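Local coordinates for protein CT263 (Chlamydia trachomatis, PDB 4QAS) that probably hydrolyses the glycosidic bond of a futalosine-type nucleoside in the futalosine route to menaquinone, as an MTAN-like nucleosidase, at residues 7-12 against 69-74. The protein carries 1 engineered substitution. Sequence-based numbering, arbitrary orientation.
Sequences FKLLLI and YDLWIN
Strands 7-12 and 71-74 run parallel, their axes 4.7 Å apart and inclined by 20°, as neighbours in the central mixed sheet of this MTAN-like nucleosidase fold. The parallel ladder alternates: Leu10 N donates to Leu71 O, Leu10 O accepts from Ile73 N at 2.9 Å, and Ile12 N reaches Ile73 O. Before the ladder starts, Asp70 ties the incoming loop to the first strand in two places. Its backbone N binds Lys8 O at 2.8 Å, while its carboxylate, with CG beside its own backbone N, turns OD2 back to take the Lys8 N-H through the anti lone pair. Asp70 CB lies over one face of the Phe7 ring, and that ring also stacks with Phe198.

On the sheet face of Leu10 and Trp72, Leu10 meets two aromatic rings with different atoms, both as CH-pi contacts. Its CB sits over the centre of the Tyr69 ring, 3.7 Å from the centroid, and with CG anti to the backbone N (chi1 177°) the CD2 branch reaches over the five-membered ring of Trp72. Ile12 CD1 meets the same indole at CE3; helix 144-153 packs on Ile12 and Trp72, and Tyr69 OH is hydrogen-bonded to Asp46. On the reverse face, Leu9 CD1 touches Leu71 CB and Ile73 CG1.

At the C-terminal end of the two segments the Asn74 side chain adds a bond: its OD1 accepts from Lys162, and ND2 donates to Ile12 O at 2.9 Å, lying 45° above that carbonyl's plane.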
# COMPACT_ATOMS: atom_id res chain seq x y z
N PHE A 7 -1.53 -10.96 15.98
CA PHE A 7 -2.59 -9.98 15.81
C PHE A 7 -3.41 -10.31 14.57
O PHE A 7 -2.85 -10.44 13.48
CB PHE A 7 -2.05 -8.56 15.71
CG PHE A 7 -3.12 -7.51 15.75
CD1 PHE A 7 -3.62 -7.07 16.97
CD2 PHE A 7 -3.64 -6.99 14.59
CE1 PHE A 7 -4.61 -6.12 17.02
CE2 PHE A 7 -4.65 -6.03 14.64
CZ PHE A 7 -5.12 -5.61 15.86
N LYS A 8 -4.72 -10.41 14.74
CA LYS A 8 -5.61 -10.91 13.69
C LYS A 8 -6.56 -9.79 13.29
O LYS A 8 -7.40 -9.36 14.09
CB LYS A 8 -6.38 -12.13 14.20
CG LYS A 8 -5.50 -13.30 14.63
CD LYS A 8 -6.36 -14.47 15.09
CE LYS A 8 -5.56 -15.59 15.72
NZ LYS A 8 -6.44 -16.76 16.02
N LEU A 9 -6.45 -9.35 12.04
CA LEU A 9 -7.15 -8.20 11.53
C LEU A 9 -8.06 -8.65 10.40
O LEU A 9 -7.58 -9.28 9.45
CB LEU A 9 -6.13 -7.18 11.04
CG LEU A 9 -6.68 -5.90 10.42
CD1 LEU A 9 -7.75 -5.22 11.26
CD2 LEU A 9 -5.52 -4.93 10.17
N LEU A 10 -9.35 -8.37 10.53
CA LEU A 10 -10.34 -8.68 9.50
C LEU A 10 -10.70 -7.38 8.79
O LEU A 10 -11.15 -6.42 9.43
CB LEU A 10 -11.59 -9.29 10.11
CG LEU A 10 -12.73 -9.60 9.13
CD1 LEU A 10 -12.28 -10.62 8.08
CD2 LEU A 10 -13.94 -10.09 9.88
N LEU A 11 -10.52 -7.36 7.48
CA LEU A 11 -11.01 -6.27 6.64
C LEU A 11 -12.29 -6.70 5.95
O LEU A 11 -12.35 -7.79 5.37
CB LEU A 11 -9.99 -5.94 5.56
CG LEU A 11 -8.58 -5.64 6.05
CD1 LEU A 11 -7.66 -5.27 4.87
CD2 LEU A 11 -8.49 -4.55 7.09
N ILE A 12 -13.31 -5.85 6.02
CA ILE A 12 -14.62 -6.13 5.46
C ILE A 12 -14.93 -5.05 4.45
O ILE A 12 -14.96 -3.85 4.79
CB ILE A 12 -15.71 -6.20 6.53
CG1 ILE A 12 -15.36 -7.24 7.59
CG2 ILE A 12 -17.03 -6.55 5.90
CD1 ILE A 12 -16.20 -7.16 8.82
N TYR A 69 -11.00 -12.54 15.82
CA TYR A 69 -10.15 -11.44 15.41
C TYR A 69 -9.93 -10.46 16.56
O TYR A 69 -10.68 -10.44 17.53
CB TYR A 69 -10.77 -10.73 14.20
CG TYR A 69 -10.79 -11.60 12.96
CD1 TYR A 69 -9.64 -11.76 12.18
CD2 TYR A 69 -11.93 -12.31 12.59
CE1 TYR A 69 -9.65 -12.57 11.05
CE2 TYR A 69 -11.94 -13.12 11.47
CZ TYR A 69 -10.80 -13.26 10.72
OH TYR A 69 -10.80 -14.06 9.60
N ASP A 70 -8.90 -9.64 16.43
CA ASP A 70 -8.60 -8.58 17.39
C ASP A 70 -9.15 -7.23 16.99
O ASP A 70 -9.30 -6.36 17.85
CB ASP A 70 -7.09 -8.47 17.55
CG ASP A 70 -6.50 -9.74 18.12
OD1 ASP A 70 -6.83 -10.07 19.27
OD2 ASP A 70 -5.75 -10.45 17.42
N LEU A 71 -9.46 -7.05 15.72
CA LEU A 71 -10.00 -5.80 15.20
C LEU A 71 -10.66 -6.13 13.88
O LEU A 71 -10.13 -6.93 13.11
CB LEU A 71 -8.88 -4.78 14.97
CG LEU A 71 -9.29 -3.42 14.38
CD1 LEU A 71 -10.26 -2.65 15.27
CD2 LEU A 71 -8.04 -2.59 14.14
N TRP A 72 -11.81 -5.50 13.64
CA TRP A 72 -12.40 -5.44 12.31
C TRP A 72 -12.26 -4.02 11.77
O TRP A 72 -12.48 -3.05 12.51
CB TRP A 72 -13.90 -5.75 12.35
CG TRP A 72 -14.34 -7.12 12.76
CD1 TRP A 72 -13.59 -8.12 13.29
CD2 TRP A 72 -15.68 -7.61 12.69
NE1 TRP A 72 -14.39 -9.22 13.53
CE2 TRP A 72 -15.68 -8.92 13.17
CE3 TRP A 72 -16.88 -7.05 12.22
CZ2 TRP A 72 -16.83 -9.70 13.23
CZ3 TRP A 72 -18.03 -7.81 12.28
CH2 TRP A 72 -18.00 -9.13 12.78
N ILE A 73 -11.96 -3.88 10.49
CA ILE A 73 -12.03 -2.61 9.78
C ILE A 73 -12.97 -2.78 8.61
O ILE A 73 -12.72 -3.61 7.72
CB ILE A 73 -10.65 -2.14 9.30
CG1 ILE A 73 -9.70 -1.96 10.49
CG2 ILE A 73 -10.80 -0.84 8.52
CD1 ILE A 73 -8.30 -1.55 10.10
N ASN A 74 -14.05 -2.00 8.60
CA ASN A 74 -14.90 -1.90 7.43
C ASN A 74 -14.41 -0.72 6.62
O ASN A 74 -14.46 0.42 7.10
CB ASN A 74 -16.34 -1.69 7.87
CG ASN A 74 -17.27 -1.34 6.74
OD1 ASN A 74 -18.18 -0.51 6.92
ND2 ASN A 74 -17.08 -1.97 5.58